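Local coordinates for protein LYND (Lyngbya aestuarii, PDB 4V1T) that probably uses ATP to cyclodehydrate side chains of a precursor peptide into azoline rings, as in related YcaO enzymes, at residues V496-E501 and E714-D719; G447-H452 and H504-T509; L538-L543 and D695-D700. All blocks are in the same frame, centred on the assembly; numbering follows the deposited sequence.

In the fold
All three contacts lie in the YcaO cyclodehydratase region, and they run from the rim of an antiparallel sheet toward the nucleotide. Contacts 1 and 2 have centres 11 Å apart and share this sheet: strand 491-498 lies between strands 716-719 and 503-508, and Leu716 CD1 meets Leu507 CD1 and Ile451 CD1, each at 3.2 Å. Contact 3, 14 Å from contact 1 between centres, adds the helical layer, with Val717 CG1 3.9 Å from Ile542 CG1. Contacts 2 and 3 do not touch. Contact 3 is close to the bound ADP, with the Glu540 side chain about 4 Å from it; the Val717 side chain of contact 1 is about 13 Å away.

Contact 1. Residues V496-E501 and E714-D719; sequences VWSLTE and ETLVID
Ser498 OG and Glu714 CG both stand anti to their own backbone N (chi1 179° and -179°), and with the glutamate chain extended beyond CG this brings hydroxyl and carboxylate tip to tip. Ser498 OG donates to Glu714 OE2 at 2.6 Å, on the anti lone pair of that oxygen. The same hydroxyl oxygen accepts from Thr500 OG1 and, weakly, from Glu501 N, so that two hydrogen bonds and a weak third meet at this oxygen. Glu501 OE2 comes within 3.6 Å of Glu714 OE2, the two carboxylate planes only 16° apart; this crowding of like charge would tend to raise the proton affinity of one of them. Strands 491-498 and 716-719 pair antiparallel here, in the antiparallel sheet of the YcaO region. Trp497 and Val717 form the hydrogen-bonded pair, with Trp497 N to Val717 O at 2.9 Å and Val717 N to Trp497 O at 2.8 Å, the latter donor lying above the carbonyl plane. Ser498 and Leu716 make the non-hydrogen-bonded pair. Beyond the strand, Leu499 N meets Thr715 O at 3.0 Å, almost straight on to the carbonyl oxygen. Leu716 wedges its two methyls tightly among its neighbours: CD1 lies 3.3 Å from Val496 CG2, which occupies the crowded position between backbone N and carbonyl carbon, and CD2 lies 3.4 Å from Ser498 CB. On the face that carries Val717, Leu499 CD1 crosses obliquely to Val717 CG2 at 3.5 Å.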
loop_
_atom_site.group_PDB
_atom_site.type_symbol
_atom_site.label_atom_id
_atom_site.label_comp_id
_atom_site.label_asym_id
_atom_site.label_seq_id
_atom_site.Cartn_x
_atom_site.Cartn_y
_atom_site.Cartn_z
ATOM N N VAL B 496 2.014 28.133 -28.217
ATOM C CA VAL B 496 0.857 27.640 -27.490
ATOM C C VAL B 496 -0.275 27.412 -28.481
ATOM O O VAL B 496 -0.419 28.160 -29.460
ATOM C CB VAL B 496 0.403 28.630 -26.394
ATOM C CG1 VAL B 496 1.507 28.841 -25.373
ATOM C CG2 VAL B 496 -0.009 29.962 -27.000
ATOM N N TRP B 497 -1.073 26.379 -28.233
ATOM C CA TRP B 497 -2.155 26.035 -29.139
ATOM C C TRP B 497 -3.422 26.784 -28.768
ATOM O O TRP B 497 -3.939 26.633 -27.663
ATOM C CB TRP B 497 -2.412 24.523 -29.139
ATOM C CG TRP B 497 -3.360 24.095 -30.237
ATOM C CD1 TRP B 497 -4.660 23.729 -30.097
ATOM C CD2 TRP B 497 -3.070 24.027 -31.639
ATOM N NE1 TRP B 497 -5.199 23.428 -31.322
ATOM C CE2 TRP B 497 -4.244 23.608 -32.285
ATOM C CE3 TRP B 497 -1.932 24.286 -32.407
ATOM C CZ2 TRP B 497 -4.312 23.433 -33.668
ATOM C CZ3 TRP B 497 -2.000 24.116 -33.778
ATOM C CH2 TRP B 497 -3.184 23.695 -34.395
ATOM N N SER B 498 -3.920 27.591 -29.702
ATOM C CA SER B 498 -5.203 28.263 -29.537
ATOM C C SER B 498 -6.305 27.321 -29.963
ATOM O O SER B 498 -6.358 26.919 -31.120
ATOM C CB SER B 498 -5.269 29.547 -30.366
ATOM O OG SER B 498 -6.527 30.183 -30.213
ATOM N N LEU B 499 -7.178 26.968 -29.028
ATOM C CA LEU B 499 -8.282 26.060 -29.312
ATOM C C LEU B 499 -9.422 26.783 -30.027
ATOM O O LEU B 499 -10.246 26.156 -30.695
ATOM C CB LEU B 499 -8.785 25.410 -28.016
ATOM C CG LEU B 499 -7.884 24.302 -27.459
ATOM C CD1 LEU B 499 -8.200 24.008 -26.007
ATOM C CD2 LEU B 499 -8.019 23.033 -28.289
ATOM N N THR B 500 -9.456 28.104 -29.898
ATOM C CA THR B 500 -10.509 28.896 -30.513
ATOM C C THR B 500 -10.230 29.077 -31.996
ATOM O O THR B 500 -11.119 28.904 -32.810
ATOM C CB THR B 500 -10.641 30.283 -29.865
ATOM O OG1 THR B 500 -9.532 31.096 -30.256
ATOM C CG2 THR B 500 -10.672 30.172 -28.349
ATOM N N GLU B 501 -8.992 29.432 -32.330
ATOM C CA GLU B 501 -8.597 29.691 -33.715
ATOM C C GLU B 501 -7.913 28.472 -34.344
ATOM O O GLU B 501 -7.629 28.457 -35.539
ATOM C CB GLU B 501 -7.681 30.920 -33.790
ATOM C CG GLU B 501 -8.299 32.188 -33.202
ATOM C CD GLU B 501 -7.471 33.440 -33.454
ATOM O OE1 GLU B 501 -6.563 33.408 -34.311
ATOM O OE2 GLU B 501 -7.729 34.467 -32.793
ATOM N N GLU B 714 -10.030 34.287 -25.782
ATOM C CA GLU B 714 -9.304 33.204 -26.447
ATOM C C GLU B 714 -8.713 32.242 -25.411
ATOM O O GLU B 714 -8.235 32.668 -24.369
ATOM C CB GLU B 714 -8.200 33.784 -27.333
ATOM C CG GLU B 714 -7.395 32.753 -28.104
ATOM C CD GLU B 714 -6.397 33.396 -29.047
ATOM O OE1 GLU B 714 -5.933 34.518 -28.751
ATOM O OE2 GLU B 714 -6.077 32.777 -30.083
ATOM N N THR B 715 -8.739 30.946 -25.705
ATOM C CA THR B 715 -8.206 29.938 -24.785
ATOM C C THR B 715 -7.009 29.203 -25.391
ATOM O O THR B 715 -7.137 28.533 -26.414
ATOM C CB THR B 715 -9.280 28.903 -24.387
ATOM O OG1 THR B 715 -9.288 27.830 -25.327
ATOM C CG2 THR B 715 -10.646 29.542 -24.317
ATOM N N LEU B 716 -5.845 29.350 -24.764
ATOM C CA LEU B 716 -4.619 28.722 -25.238
ATOM C C LEU B 716 -4.248 27.527 -24.371
ATOM O O LEU B 716 -4.717 27.404 -23.243
ATOM C CB LEU B 716 -3.460 29.727 -25.222
ATOM C CG LEU B 716 -3.556 30.930 -26.161
ATOM C CD1 LEU B 716 -2.402 31.893 -25.909
ATOM C CD2 LEU B 716 -3.596 30.505 -27.621
ATOM N N VAL B 717 -3.396 26.654 -24.908
ATOM C CA VAL B 717 -2.888 25.512 -24.162
ATOM C C VAL B 717 -1.408 25.289 -24.435
ATOM O O VAL B 717 -0.980 25.300 -25.595
ATOM C CB VAL B 717 -3.630 24.216 -24.532
ATOM C CG1 VAL B 717 -3.210 23.095 -23.599
ATOM C CG2 VAL B 717 -5.134 24.418 -24.473
ATOM N N ILE B 718 -0.638 25.072 -23.370
ATOM C CA ILE B 718 0.729 24.591 -23.503
ATOM C C ILE B 718 0.860 23.222 -22.836
ATOM O O ILE B 718 0.654 23.067 -21.634
ATOM C CB ILE B 718 1.766 25.598 -22.940
ATOM C CG1 ILE B 718 3.181 25.005 -22.979
ATOM C CG2 ILE B 718 1.400 26.061 -21.546
ATOM C CD1 ILE B 718 3.683 24.681 -24.382
ATOM N N ASP B 719 1.186 22.223 -23.641
ATOM C CA ASP B 719 1.363 20.879 -23.141
ATOM C C ASP B 719 2.711 20.761 -22.433
ATOM O O ASP B 719 3.760 20.848 -23.061
ATOM C CB ASP B 719 1.249 19.862 -24.283
ATOM C CG ASP B 719 1.355 18.416 -23.793
ATOM O OD1 ASP B 719 1.117 18.170 -22.586
ATOM O OD2 ASP B 719 1.684 17.527 -24.612
#

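Contact 2. Residues G447-H452 and H504-T509; sequences GDLAIH and HKYLPT
A single backbone bridge joins Ala450 to Tyr506, and both of its bonds use the tyrosine main chain: Tyr506 N gives to Leu449 O at 2.9 Å from 36° above the carbonyl plane, while Ile451 N reaches Tyr506 O at 2.8 Å, close to the line of the C=O bond. Leu449 CB comes to the edge of the Tyr506 ring, 4.0 Å from Tyr506 CD2, while the Leu449 CD2 methyl touches His504 O. Lys505 starts with CG anti to its carbonyl carbon, then kinks at its second and fourth torsions, so that its chain passes across Leu449 at about a right angle, with CD 3.6 Å from Leu449 O. Its ammonium NZ has long, weak ion pairs with Glu714 and Glu501. Ile451 sends CD1 to Lys505 CB at 3.9 Å and to Leu507 CD1 at 4.0 Å; the Ile451 and Leu507 chains lie alongside each other with their tips in the same direction. Strand 503-508 thus has strand 491-498 along one edge, bonded through Lys505 and Leu507, and through Tyr506 it takes the 447-452 loop, which links helices 443-446 and 454-457. His452 turns from the strand, and its ND1 caps Glu454 N at the start of the second helix. Across the contact, the nearest atom to Ile451 O is Pro508 CD of the pyrrolidine ring, at 3.8 Å; a proline has no N-H to offer, so the backbone pairing cannot be extended by a bond from this residue.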
loop_
_atom_site.group_PDB
_atom_site.type_symbol
_atom_site.label_atom_id
_atom_site.label_comp_id
_atom_site.label_asym_id
_atom_site.label_seq_id
_atom_site.Cartn_x
_atom_site.Cartn_y
_atom_site.Cartn_z
ATOM N N GLY B 447 4.656 39.593 -34.598
ATOM C CA GLY B 447 3.493 40.401 -34.916
ATOM C C GLY B 447 2.260 40.049 -34.105
ATOM O O GLY B 447 2.212 40.284 -32.895
ATOM N N ASP B 448 1.268 39.473 -34.780
ATOM C CA ASP B 448 -0.063 39.265 -34.201
ATOM C C ASP B 448 -0.267 37.875 -33.599
ATOM O O ASP B 448 -1.180 37.667 -32.804
ATOM C CB ASP B 448 -1.141 39.530 -35.254
ATOM C CG ASP B 448 -1.431 41.011 -35.424
ATOM O OD1 ASP B 448 -1.506 41.728 -34.403
ATOM O OD2 ASP B 448 -1.581 41.465 -36.578
ATOM N N LEU B 449 0.575 36.924 -33.976
ATOM C CA LEU B 449 0.558 35.620 -33.324
ATOM C C LEU B 449 1.053 35.744 -31.882
ATOM O O LEU B 449 0.740 34.912 -31.031
ATOM C CB LEU B 449 1.421 34.629 -34.096
ATOM C CG LEU B 449 0.992 34.318 -35.525
ATOM C CD1 LEU B 449 2.038 33.433 -36.175
ATOM C CD2 LEU B 449 -0.377 33.648 -35.543
ATOM N N ALA B 450 1.832 36.787 -31.628
ATOM C CA ALA B 450 2.370 37.052 -30.302
ATOM C C ALA B 450 1.303 37.608 -29.377
ATOM O O ALA B 450 0.446 38.378 -29.805
ATOM C CB ALA B 450 3.530 38.027 -30.395
ATOM N N ILE B 451 1.369 37.203 -28.110
ATOM C CA ILE B 451 0.508 37.733 -27.058
ATOM C C ILE B 451 1.354 38.483 -26.031
ATOM O O ILE B 451 2.241 37.909 -25.401
ATOM C CB ILE B 451 -0.298 36.608 -26.393
ATOM C CG1 ILE B 451 -1.412 36.167 -27.346
ATOM C CG2 ILE B 451 -0.916 37.073 -25.078
ATOM C CD1 ILE B 451 -1.910 34.779 -27.109
ATOM N N HIS B 452 1.091 39.776 -25.892
ATOM C CA HIS B 452 1.834 40.612 -24.963
ATOM C C HIS B 452 1.615 40.080 -23.544
ATOM O O HIS B 452 0.483 39.785 -23.169
ATOM C CB HIS B 452 1.377 42.066 -25.068
ATOM C CG HIS B 452 2.355 43.052 -24.515
ATOM N ND1 HIS B 452 2.567 43.219 -23.164
ATOM C CD2 HIS B 452 3.175 43.932 -25.133
ATOM C CE1 HIS B 452 3.473 44.158 -22.973
ATOM N NE2 HIS B 452 3.858 44.609 -24.153
ATOM N N HIS B 504 -1.285 28.118 -33.792
ATOM C CA HIS B 504 -0.275 28.416 -32.786
ATOM C C HIS B 504 -0.181 29.912 -32.527
ATOM O O HIS B 504 -0.081 30.697 -33.451
ATOM C CB HIS B 504 1.095 27.883 -33.212
ATOM C CG HIS B 504 1.242 26.401 -33.070
ATOM N ND1 HIS B 504 1.318 25.778 -31.845
ATOM C CD2 HIS B 504 1.340 25.419 -33.997
ATOM C CE1 HIS B 504 1.453 24.477 -32.024
ATOM N NE2 HIS B 504 1.465 24.234 -33.322
ATOM N N LYS B 505 -0.236 30.286 -31.256
ATOM C CA LYS B 505 0.102 31.630 -30.816
ATOM C C LYS B 505 1.405 31.559 -30.029
ATOM O O LYS B 505 2.026 30.495 -29.955
ATOM C CB LYS B 505 -1.018 32.226 -29.975
ATOM C CG LYS B 505 -2.364 32.342 -30.687
ATOM C CD LYS B 505 -2.292 33.237 -31.911
ATOM C CE LYS B 505 -3.682 33.593 -32.426
ATOM N NZ LYS B 505 -4.179 34.870 -31.850
ATOM N N TYR B 506 1.824 32.685 -29.455
ATOM C CA TYR B 506 3.077 32.745 -28.712
ATOM C C TYR B 506 2.970 33.579 -27.441
ATOM O O TYR B 506 2.489 34.718 -27.465
ATOM C CB TYR B 506 4.188 33.321 -29.587
ATOM C CG TYR B 506 4.621 32.407 -30.695
ATOM C CD1 TYR B 506 5.556 31.402 -30.469
ATOM C CD2 TYR B 506 4.098 32.542 -31.970
ATOM C CE1 TYR B 506 5.956 30.555 -31.488
ATOM C CE2 TYR B 506 4.490 31.704 -32.997
ATOM C CZ TYR B 506 5.415 30.711 -32.755
ATOM O OH TYR B 506 5.794 29.885 -33.787
ATOM N N LEU B 507 3.426 32.992 -26.338
ATOM C CA LEU B 507 3.595 33.701 -25.080
ATOM C C LEU B 507 5.064 33.662 -24.695
ATOM O O LEU B 507 5.784 32.745 -25.096
ATOM C CB LEU B 507 2.758 33.068 -23.964
ATOM C CG LEU B 507 1.281 33.450 -23.912
ATOM C CD1 LEU B 507 0.488 32.546 -24.819
ATOM C CD2 LEU B 507 0.745 33.355 -22.499
ATOM N N PRO B 508 5.515 34.648 -23.887
ATOM C CA PRO B 508 6.884 34.537 -23.376
ATOM C C PRO B 508 7.068 33.242 -22.570
ATOM O O PRO B 508 6.185 32.858 -21.813
ATOM C CB PRO B 508 7.056 35.795 -22.510
ATOM C CG PRO B 508 5.685 36.351 -22.312
ATOM C CD PRO B 508 4.856 35.895 -23.464
ATOM N N THR B 509 8.201 32.579 -22.761
ATOM C CA THR B 509 8.505 31.335 -22.074
ATOM C C THR B 509 8.425 31.522 -20.565
ATOM O O THR B 509 8.090 30.590 -19.831
ATOM C CB THR B 509 9.903 30.816 -22.478
ATOM O OG1 THR B 509 9.982 30.707 -23.908
ATOM C CG2 THR B 509 10.174 29.457 -21.881
#

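Contact 3. Residues L538-L543 and D695-D700; sequences LEEAIL and DDIYTD
The carboxylate of Asp696 is met from above its plane by Tyr698 N, 3.0 Å from OD1 and 32° out of the plane, a capping bond made from the N-cap position of helix 697-710. A second flat group, the Glu540 carboxylate, has the Ile697 CD1 methyl 3.9 Å from OE1; OE1 is held by Gly345 N and OE2 by Asn536 ND2, which would fix its rotation beside the bound ADP, about 4 Å from this side chain.

Between these polar ends the two helix starts meet through carbon. Ile697 puts CG2 anti to its backbone N, and this branch presses on the main chain of the other helix, 3.5 Å from Glu539 O and 3.8 Å from Glu540 CA. Leu543, its CG likewise anti to N (chi1 -179°), brings CD2 obliquely to Ile697 CG2 at 3.9 Å and also to Asp700 CB at 4.2 Å. An alanine in place of Ile697 would lose the CG2 methyl and the CG1-CD1 arm, and would probably loosen the packing against Glu539, Glu540 and Leu543. Glu539 and Asp700 turn their carboxylates to other partners, in salt bridges with Arg333 and Lys335.

Leu543 packs further along helix 697-710, on Val701 and Cys704, while Ile542 lies on Val717 and Ala541 on Val730, so that helix 538-561 packs on helix 697-710 on one side and on strands 716-719 and 728-733 on another.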
loop_
_atom_site.group_PDB
_atom_site.type_symbol
_atom_site.label_atom_id
_atom_site.label_comp_id
_atom_site.label_asym_id
_atom_site.label_seq_id
_atom_site.Cartn_x
_atom_site.Cartn_y
_atom_site.Cartn_z
ATOM N N LEU B 538 -5.009 14.474 -22.159
ATOM C CA LEU B 538 -4.821 15.896 -22.410
ATOM C C LEU B 538 -6.110 16.660 -22.185
ATOM O O LEU B 538 -6.113 17.706 -21.556
ATOM C CB LEU B 538 -4.336 16.148 -23.846
ATOM C CG LEU B 538 -2.836 16.091 -24.119
ATOM C CD1 LEU B 538 -2.587 16.275 -25.609
ATOM C CD2 LEU B 538 -2.079 17.136 -23.305
ATOM N N GLU B 539 -7.208 16.133 -22.719
ATOM C CA GLU B 539 -8.481 16.856 -22.673
ATOM C C GLU B 539 -9.017 16.902 -21.248
ATOM O O GLU B 539 -9.756 17.812 -20.885
ATOM C CB GLU B 539 -9.512 16.257 -23.640
ATOM C CG GLU B 539 -9.368 14.775 -23.940
ATOM C CD GLU B 539 -8.311 14.469 -24.988
ATOM O OE1 GLU B 539 -8.336 15.096 -26.059
ATOM O OE2 GLU B 539 -7.449 13.601 -24.729
ATOM N N GLU B 540 -8.636 15.917 -20.444
ATOM C CA GLU B 540 -9.002 15.884 -19.033
ATOM C C GLU B 540 -8.275 16.989 -18.291
ATOM O O GLU B 540 -8.855 17.704 -17.470
ATOM C CB GLU B 540 -8.634 14.526 -18.431
ATOM C CG GLU B 540 -9.516 14.068 -17.287
ATOM C CD GLU B 540 -9.131 12.677 -16.796
ATOM O OE1 GLU B 540 -9.556 11.683 -17.427
ATOM O OE2 GLU B 540 -8.381 12.582 -15.797
ATOM N N ALA B 541 -6.992 17.127 -18.585
ATOM C CA ALA B 541 -6.167 18.137 -17.950
ATOM C C ALA B 541 -6.574 19.550 -18.382
ATOM O O ALA B 541 -6.581 20.476 -17.568
ATOM C CB ALA B 541 -4.703 17.881 -18.267
ATOM N N ILE B 542 -6.901 19.708 -19.661
ATOM C CA ILE B 542 -7.342 20.994 -20.186
ATOM C C ILE B 542 -8.644 21.443 -19.528
ATOM O O ILE B 542 -8.784 22.602 -19.169
ATOM C CB ILE B 542 -7.534 20.936 -21.713
ATOM C CG1 ILE B 542 -6.176 20.791 -22.401
ATOM C CG2 ILE B 542 -8.235 22.197 -22.219
ATOM C CD1 ILE B 542 -6.268 20.508 -23.889
ATOM N N LEU B 543 -9.594 20.518 -19.397
ATOM C CA LEU B 543 -10.877 20.820 -18.780
ATOM C C LEU B 543 -10.690 21.338 -17.354
ATOM O O LEU B 543 -11.254 22.358 -16.969
ATOM C CB LEU B 543 -11.772 19.580 -18.753
ATOM C CG LEU B 543 -13.169 19.770 -18.154
ATOM C CD1 LEU B 543 -13.939 20.860 -18.881
ATOM C CD2 LEU B 543 -13.943 18.463 -18.191
ATOM N N ASP B 695 -21.245 13.517 -21.534
ATOM C CA ASP B 695 -20.521 12.357 -21.015
ATOM C C ASP B 695 -19.204 12.188 -21.752
ATOM O O ASP B 695 -18.544 11.154 -21.644
ATOM C CB ASP B 695 -21.369 11.091 -21.144
ATOM C CG ASP B 695 -22.488 11.039 -20.125
ATOM O OD1 ASP B 695 -22.209 10.690 -18.958
ATOM O OD2 ASP B 695 -23.644 11.343 -20.486
ATOM N N ASP B 696 -18.836 13.211 -22.514
ATOM C CA ASP B 696 -17.583 13.220 -23.237
ATOM C C ASP B 696 -16.757 14.398 -22.755
ATOM O O ASP B 696 -17.205 15.542 -22.805
ATOM C CB ASP B 696 -17.826 13.314 -24.738
ATOM C CG ASP B 696 -16.603 12.950 -25.545
ATOM O OD1 ASP B 696 -15.473 13.235 -25.091
ATOM O OD2 ASP B 696 -16.775 12.375 -26.639
ATOM N N ILE B 697 -15.548 14.112 -22.287
ATOM C CA ILE B 697 -14.682 15.150 -21.754
ATOM C C ILE B 697 -14.318 16.131 -22.863
ATOM O O ILE B 697 -14.300 17.342 -22.652
ATOM C CB ILE B 697 -13.403 14.559 -21.116
ATOM C CG1 ILE B 697 -13.765 13.584 -19.992
ATOM C CG2 ILE B 697 -12.531 15.666 -20.540
ATOM C CD1 ILE B 697 -12.614 12.696 -19.545
ATOM N N TYR B 698 -14.051 15.603 -24.050
ATOM C CA TYR B 698 -13.675 16.428 -25.192
ATOM C C TYR B 698 -14.788 17.387 -25.607
ATOM O O TYR B 698 -14.530 18.522 -25.997
ATOM C CB TYR B 698 -13.287 15.540 -26.377
ATOM C CG TYR B 698 -13.033 16.309 -27.650
ATOM C CD1 TYR B 698 -12.047 17.283 -27.711
ATOM C CD2 TYR B 698 -13.774 16.061 -28.790
ATOM C CE1 TYR B 698 -11.816 17.993 -28.873
ATOM C CE2 TYR B 698 -13.546 16.766 -29.955
ATOM C CZ TYR B 698 -12.569 17.728 -29.990
ATOM O OH TYR B 698 -12.351 18.422 -31.153
ATOM N N THR B 699 -16.028 16.923 -25.540
ATOM C CA THR B 699 -17.153 17.778 -25.865
ATOM C C THR B 699 -17.258 18.882 -24.826
ATOM O O THR B 699 -17.631 20.007 -25.141
ATOM C CB THR B 699 -18.469 16.982 -25.925
ATOM O OG1 THR B 699 -18.332 15.911 -26.866
ATOM C CG2 THR B 699 -19.630 17.879 -26.357
ATOM N N ASP B 700 -16.908 18.557 -23.585
ATOM C CA ASP B 700 -17.006 19.512 -22.492
ATOM C C ASP B 700 -16.002 20.652 -22.605
ATOM O O ASP B 700 -16.330 21.774 -22.251
ATOM C CB ASP B 700 -16.838 18.811 -21.146
ATOM C CG ASP B 700 -18.112 18.142 -20.678
ATOM O OD1 ASP B 700 -19.038 17.986 -21.499
ATOM O OD2 ASP B 700 -18.191 17.771 -19.490
#